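Local coordinates for protein JSC1_58120g3 ([Leptolyngbya] sp. JSC-1, PDB 6XHH) that binds a verdin bilin in a cyanobacteriochrome GAF domain and absorbs far-red light in its dark state, probably as a photosensory signalling module, at residues A[35-40]-A[145-150]; A[132-137]-A[172-177]. One frame throughout, in Å; residues are numbered along the deposited sequence.

Overall arrangement
Interactions 1 and 2 belong to one GAF domain and meet on the same antiparallel sheet, their centres about 20 Å apart and on opposite sides of the chain's centre. Interaction 1 (35-40 with 145-150) pairs two strands within the sheet and reaches the bilin through Ser145 and Phe147. Interaction 2 (132-137 with 172-177) sets the end of strand 128-136, a neighbour of strand 139-148, against the C-terminal helix and has no residue in direct touch with the bilin. The contacts touch where Ile40 CG2 packs on Ile134 CD1 at 4.0 Å. The sheet thus carries the chromophore on the Ser145 and Phe147 face and helix 157-178 on the other.

Interaction 1 (A[35-40]-A[145-150]). With M1V (mesobiliverdin IX(alpha)), chain C.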
loop_
_atom_site.group_PDB
_atom_site.type_symbol
_atom_site.label_atom_id
_atom_site.label_comp_id
_atom_site.label_asym_id
_atom_site.label_seq_id
_atom_site.Cartn_x
_atom_site.Cartn_y
_atom_site.Cartn_z
ATOM N N ILE A 35 -9.172 7.115 -6.344
ATOM C CA ILE A 35 -7.870 7.763 -6.222
ATOM C C ILE A 35 -7.048 7.564 -7.489
ATOM O O ILE A 35 -7.501 6.934 -8.453
ATOM C CB ILE A 35 -7.093 7.246 -5.002
ATOM C CG1 ILE A 35 -6.911 5.716 -5.082
ATOM C CG2 ILE A 35 -7.788 7.674 -3.704
ATOM C CD1 ILE A 35 -6.215 5.117 -3.851
ATOM N N GLU A 36 -5.821 8.078 -7.485
ATOM C CA GLU A 36 -5.051 8.197 -8.713
ATOM C C GLU A 36 -4.040 7.078 -8.925
ATOM O O GLU A 36 -3.631 6.853 -10.065
ATOM C CB GLU A 36 -4.353 9.566 -8.748
ATOM C CG GLU A 36 -5.377 10.681 -8.976
ATOM C CD GLU A 36 -4.955 12.077 -8.513
ATOM O OE1 GLU A 36 -3.978 12.248 -7.748
ATOM O OE2 GLU A 36 -5.634 13.037 -8.940
ATOM N N ARG A 37 -3.643 6.354 -7.878
ATOM C CA ARG A 37 -2.756 5.217 -8.095
ATOM C C ARG A 37 -2.868 4.235 -6.950
ATOM O O ARG A 37 -2.959 4.640 -5.797
ATOM C CB ARG A 37 -1.290 5.654 -8.234
ATOM C CG ARG A 37 -0.450 4.635 -8.965
ATOM C CD ARG A 37 1.026 4.834 -8.749
ATOM N NE ARG A 37 1.540 6.133 -9.191
ATOM C CZ ARG A 37 1.873 6.434 -10.446
ATOM N NH1 ARG A 37 1.732 5.541 -11.425
ATOM N NH2 ARG A 37 2.365 7.637 -10.721
ATOM N N VAL A 38 -2.861 2.950 -7.287
ATOM C CA VAL A 38 -2.668 1.865 -6.330
ATOM C C VAL A 38 -1.590 0.950 -6.895
ATOM O O VAL A 38 -1.610 0.618 -8.085
ATOM C CB VAL A 38 -3.970 1.080 -6.060
ATOM C CG1 VAL A 38 -3.711 -0.072 -5.087
ATOM C CG2 VAL A 38 -5.023 1.997 -5.491
ATOM N N THR A 39 -0.649 0.546 -6.045
ATOM C CA THR A 39 0.489 -0.249 -6.473
ATOM C C THR A 39 0.662 -1.474 -5.586
ATOM O O THR A 39 0.349 -1.464 -4.387
ATOM C CB THR A 39 1.817 0.540 -6.439
ATOM O OG1 THR A 39 2.103 0.962 -5.091
ATOM C CG2 THR A 39 1.759 1.744 -7.325
ATOM N N ILE A 40 1.217 -2.518 -6.190
ATOM C CA ILE A 40 1.770 -3.659 -5.479
ATOM C C ILE A 40 3.273 -3.630 -5.676
ATOM O O ILE A 40 3.763 -3.582 -6.815
ATOM C CB ILE A 40 1.165 -4.986 -5.970
ATOM C CG1 ILE A 40 -0.327 -5.030 -5.621
ATOM C CG2 ILE A 40 1.884 -6.174 -5.336
ATOM C CD1 ILE A 40 -1.126 -6.061 -6.431
ATOM N N SER A 145 0.002 -0.144 -1.668
ATOM C CA SER A 145 -0.032 1.298 -1.451
ATOM C C SER A 145 -1.196 1.906 -2.214
ATOM O O SER A 145 -1.382 1.629 -3.404
ATOM C CB SER A 145 1.284 1.972 -1.885
ATOM O OG SER A 145 2.382 1.403 -1.176
ATOM N N ALA A 146 -1.957 2.742 -1.528
ATOM C CA ALA A 146 -2.954 3.622 -2.119
ATOM C C ALA A 146 -2.420 5.046 -2.113
ATOM O O ALA A 146 -2.045 5.565 -1.053
ATOM C CB ALA A 146 -4.256 3.541 -1.320
ATOM N N PHE A 147 -2.390 5.682 -3.280
ATOM C CA PHE A 147 -1.754 6.986 -3.442
ATOM C C PHE A 147 -2.744 8.004 -4.005
ATOM O O PHE A 147 -3.552 7.688 -4.888
ATOM C CB PHE A 147 -0.554 6.919 -4.414
ATOM C CG PHE A 147 0.625 6.099 -3.941
ATOM C CD1 PHE A 147 1.155 6.241 -2.665
ATOM C CD2 PHE A 147 1.239 5.207 -4.812
ATOM C CE1 PHE A 147 2.281 5.506 -2.277
ATOM C CE2 PHE A 147 2.351 4.466 -4.425
ATOM C CZ PHE A 147 2.870 4.624 -3.156
ATOM N N GLN A 148 -2.652 9.245 -3.540
ATOM C CA GLN A 148 -3.194 10.365 -4.282
ATOM C C GLN A 148 -2.028 11.245 -4.718
ATOM O O GLN A 148 -1.091 11.478 -3.950
ATOM C CB GLN A 148 -4.217 11.154 -3.460
ATOM C CG GLN A 148 -5.092 12.128 -4.272
ATOM C CD GLN A 148 -6.140 11.444 -5.127
ATOM O OE1 GLN A 148 -5.954 10.329 -5.599
ATOM N NE2 GLN A 148 -7.259 12.128 -5.336
ATOM N N ASN A 149 -2.065 11.682 -5.971
ATOM C CA ASN A 149 -0.931 12.350 -6.592
ATOM C C ASN A 149 -1.125 13.842 -6.761
ATOM O O ASN A 149 -0.143 14.588 -6.724
ATOM C CB ASN A 149 -0.650 11.735 -7.970
ATOM C CG ASN A 149 -0.283 10.261 -7.894
ATOM O OD1 ASN A 149 0.126 9.765 -6.845
ATOM N ND2 ASN A 149 -0.414 9.562 -9.015
ATOM N N SER A 150 -2.356 14.290 -6.997
ATOM C CA SER A 150 -2.613 15.692 -7.290
ATOM C C SER A 150 -2.906 16.533 -6.055
ATOM O O SER A 150 -2.825 17.762 -6.143
ATOM C CB SER A 150 -3.775 15.796 -8.285
ATOM O OG SER A 150 -4.956 15.263 -7.725
HETATM O OA M1V C . 13.973 6.720 0.014
HETATM C C1A M1V C . 14.351 7.184 1.080
HETATM N NA M1V C . 13.718 6.999 2.245
HETATM C C2A M1V C . 15.504 7.971 1.271
HETATM C CMA M1V C . 16.476 8.396 0.195
HETATM C C3A M1V C . 15.584 8.292 2.623
HETATM C CAA M1V C . 16.620 9.111 3.296
HETATM C CBA M1V C . 17.391 8.318 4.353
HETATM C C4A M1V C . 14.410 7.659 3.265
HETATM C CHA M1V C . 14.131 7.723 4.603
HETATM C C1B M1V C . 13.027 7.146 5.376
HETATM C C2B M1V C . 12.892 7.393 6.767
HETATM C CMB M1V C . 13.802 8.258 7.605
HETATM C C3B M1V C . 11.785 6.722 7.196
HETATM C CAB M1V C . 11.237 6.698 8.611
HETATM C CBB M1V C . 9.958 7.548 8.698
HETATM C CGB M1V C . 10.282 9.016 8.529
HETATM O O2B M1V C . 10.934 9.618 9.417
HETATM O O1B M1V C . 9.912 9.654 7.518
HETATM N NB M1V C . 12.028 6.338 4.988
HETATM C C4B M1V C . 11.251 6.052 6.055
HETATM C CHB M1V C . 10.104 5.250 6.145
HETATM C C1C M1V C . 9.287 4.667 5.165
HETATM C C2C M1V C . 8.010 4.165 5.453
HETATM C CAC M1V C . 7.395 4.113 6.835
HETATM C CBC M1V C . 8.022 2.834 7.459
HETATM C CGC M1V C . 7.955 2.744 8.977
HETATM O O2C M1V C . 7.395 3.640 9.648
HETATM O O1C M1V C . 8.473 1.773 9.585
HETATM C C3C M1V C . 7.488 3.665 4.262
HETATM C CMC M1V C . 6.132 3.031 4.119
HETATM N NC M1V C . 9.529 4.502 3.819
HETATM C C4C M1V C . 8.440 3.895 3.247
HETATM C CHC M1V C . 8.461 3.587 1.856
HETATM C C1D M1V C . 7.460 3.157 1.019
HETATM C C2D M1V C . 7.598 2.176 -0.001
HETATM C CMD M1V C . 8.854 1.396 -0.306
HETATM N ND M1V C . 6.164 3.650 0.969
HETATM C C4D M1V C . 5.500 2.995 -0.007
HETATM O OD M1V C . 4.322 3.221 -0.289
HETATM C C3D M1V C . 6.394 2.061 -0.623
HETATM C CAD M1V C . 6.065 1.105 -1.742
HETATM C CBD M1V C . 5.999 1.867 -3.047
HETATM O O HOH W 1 2.209 8.009 -7.653
HETATM O O HOH W 2 3.020 -0.548 -3.120
#
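Residues 37-40 and 145-148 run antiparallel at 154°, with Arg37-Phe147 and Thr39-Ser145 as hydrogen-bonded pairs flanking the non-hydrogen-bonded pair Val38-Ala146. Beyond the strand ends, the Glu36 carboxylate holds residues 149-150, just past the strand. Its OE1 accepts from Asn149 N and Ser150 N, both at 2.7 Å, the latter through the syn lone pair, while OE2 takes Ser150 OG at 2.6 Å. Three donors therefore fix the carboxylate's rotation and would probably stabilise its negative charge. The Gln148 amide stacks on this carboxylate, the planes 23° apart, and its OE1 makes a weak bond with Glu36 N.

On the bilin-facing side, Ser145 OG donates to M1V OD at 2.8 Å. Thr39 OG1 (chi1 62°) lies between the backbone N and the carbonyl carbon, and from there reaches a water that donates to Ser145 OG. Phe147 brings CZ to 3.5 Å from M1V OD, which lies at the ring edge; Arg37 CD meets the same ring's edge near CD2. Arg37 NH1 forms a salt bridge with Glu54 and a hydrogen bond with Arg61 O. On the opposite face, Ile35 CD1 packs against Ala146 CB, and Val38 packs against Val29 and Arg30 of helix 18-33. Strands 49-56 and 128-136 flank the pair in the central sheet.

Interaction 2 (A[132-137]-A[172-177]); sequences VAIFQG and VAIQQA
Ile134 and Ile174 meet at about a right angle, CG2 of the strand residue touching CD1 of the helix residue at 3.7 Å. In Ile174, CG1 lies anti to the carbonyl carbon (chi1 -64°), and a chi2 of 156° then carries CD1 out to this contact. Gln136 also crosses Ile174 at about a right angle: its OE1 lies 4.0 Å from Ile174 CG2, so the amide end rests on a methyl group. Nearer the backbone, Gln136 CG packs 3.9 Å from Gln175 CA. A water accepts from Gln136 NE2 and donates to Gln175 O, bridging the extended side chain to the helix backbone. An alanine at Gln136 would probably leave Ile174 CG2 less well covered and break this water bridge between strand and helix. Just past the strand end, Gln175 brings NE2 to 3.4 Å from Gly137 CA. Trp141 of the adjacent strand touches Ile134, Gln136 and Ile174, while Phe22 of helix 18-33 adds to the packing round Ile174. Strand 132-136 and helix segment 172-177 make an angle of 30°, with the C-terminal helix packed on the central antiparallel sheet as expected of a GAF domain.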
loop_
_atom_site.group_PDB
_atom_site.type_symbol
_atom_site.label_atom_id
_atom_site.label_comp_id
_atom_site.label_asym_id
_atom_site.label_seq_id
_atom_site.Cartn_x
_atom_site.Cartn_y
_atom_site.Cartn_z
ATOM N N VAL A 132 0.190 -0.603 3.386
ATOM C CA VAL A 132 -0.003 -1.742 4.280
ATOM C C VAL A 132 0.819 -2.931 3.803
ATOM O O VAL A 132 1.167 -3.055 2.625
ATOM C CB VAL A 132 -1.477 -2.171 4.394
ATOM C CG1 VAL A 132 -2.352 -1.007 4.855
ATOM C CG2 VAL A 132 -1.962 -2.766 3.068
ATOM N N ALA A 133 1.101 -3.824 4.743
ATOM C CA ALA A 133 1.951 -4.973 4.486
ATOM C C ALA A 133 1.196 -6.060 3.724
ATOM O O ALA A 133 0.017 -6.331 3.989
ATOM C CB ALA A 133 2.479 -5.536 5.807
ATOM N N ILE A 134 1.894 -6.705 2.796
ATOM C CA ILE A 134 1.426 -7.949 2.184
ATOM C C ILE A 134 2.237 -9.080 2.789
ATOM O O ILE A 134 3.461 -9.124 2.609
ATOM C CB ILE A 134 1.591 -7.936 0.655
ATOM C CG1 ILE A 134 0.745 -6.850 0.010
ATOM C CG2 ILE A 134 1.184 -9.274 0.047
ATOM C CD1 ILE A 134 1.113 -6.618 -1.462
ATOM N N PHE A 135 1.563 -9.984 3.506
ATOM C CA PHE A 135 2.195 -11.143 4.126
ATOM C C PHE A 135 1.892 -12.407 3.333
ATOM O O PHE A 135 0.739 -12.675 2.997
ATOM C CB PHE A 135 1.723 -11.313 5.569
ATOM C CG PHE A 135 2.523 -10.531 6.533
ATOM C CD1 PHE A 135 3.701 -11.040 7.042
ATOM C CD2 PHE A 135 2.122 -9.272 6.911
ATOM C CE1 PHE A 135 4.457 -10.305 7.930
ATOM C CE2 PHE A 135 2.872 -8.529 7.805
ATOM C CZ PHE A 135 4.042 -9.042 8.308
ATOM N N GLN A 136 2.930 -13.183 3.058
ATOM C CA GLN A 136 2.801 -14.518 2.484
ATOM C C GLN A 136 3.015 -15.484 3.640
ATOM O O GLN A 136 4.154 -15.737 4.040
ATOM C CB GLN A 136 3.828 -14.724 1.385
ATOM C CG GLN A 136 3.932 -16.148 0.862
ATOM C CD GLN A 136 5.227 -16.369 0.103
ATOM O OE1 GLN A 136 5.925 -15.412 -0.236
ATOM N NE2 GLN A 136 5.562 -17.626 -0.155
ATOM N N GLY A 137 1.925 -16.022 4.175
ATOM C CA GLY A 137 2.031 -16.696 5.459
ATOM C C GLY A 137 2.401 -15.664 6.504
ATOM O O GLY A 137 1.781 -14.596 6.598
ATOM N N VAL A 172 -2.576 -14.384 0.521
ATOM C CA VAL A 172 -3.084 -15.745 0.355
ATOM C C VAL A 172 -2.905 -16.207 -1.089
ATOM O O VAL A 172 -2.514 -17.351 -1.350
ATOM C CB VAL A 172 -4.555 -15.810 0.800
ATOM C CG1 VAL A 172 -5.141 -17.169 0.492
ATOM C CG2 VAL A 172 -4.664 -15.518 2.292
ATOM N N ALA A 173 -3.166 -15.318 -2.049
ATOM C CA ALA A 173 -2.968 -15.665 -3.452
ATOM C C ALA A 173 -1.497 -15.927 -3.761
ATOM O O ALA A 173 -1.168 -16.855 -4.512
ATOM C CB ALA A 173 -3.524 -14.556 -4.343
ATOM N N ILE A 174 -0.595 -15.124 -3.191
ATOM C CA ILE A 174 0.836 -15.342 -3.394
ATOM C C ILE A 174 1.265 -16.652 -2.756
ATOM O O ILE A 174 2.074 -17.395 -3.317
ATOM C CB ILE A 174 1.644 -14.161 -2.826
ATOM C CG1 ILE A 174 1.330 -12.864 -3.581
ATOM C CG2 ILE A 174 3.140 -14.454 -2.890
ATOM C CD1 ILE A 174 1.603 -11.618 -2.740
ATOM N N GLN A 175 0.764 -16.929 -1.552
ATOM C CA GLN A 175 1.086 -18.181 -0.879
ATOM C C GLN A 175 0.628 -19.373 -1.705
ATOM O O GLN A 175 1.389 -20.329 -1.900
ATOM C CB GLN A 175 0.439 -18.188 0.504
ATOM C CG GLN A 175 0.834 -19.339 1.411
ATOM C CD GLN A 175 0.123 -19.264 2.749
ATOM O OE1 GLN A 175 -1.092 -19.076 2.806
ATOM N NE2 GLN A 175 0.881 -19.390 3.833
ATOM N N GLN A 176 -0.602 -19.320 -2.223
ATOM C CA GLN A 176 -1.138 -20.437 -2.997
ATOM C C GLN A 176 -0.421 -20.589 -4.330
ATOM O O GLN A 176 -0.292 -21.707 -4.837
ATOM C CB GLN A 176 -2.639 -20.249 -3.207
ATOM C CG GLN A 176 -3.312 -21.350 -4.017
ATOM C CD GLN A 176 -3.346 -22.682 -3.295
ATOM O OE1 GLN A 176 -3.124 -22.753 -2.086
ATOM N NE2 GLN A 176 -3.622 -23.750 -4.037
ATOM N N ALA A 177 0.058 -19.485 -4.910
ATOM C CA ALA A 177 0.829 -19.576 -6.146
ATOM C C ALA A 177 2.211 -20.170 -5.894
ATOM O O ALA A 177 2.743 -20.902 -6.737
ATOM C CB ALA A 177 0.945 -18.197 -6.796
HETATM O O HOH W 3 3.758 -20.117 0.176
#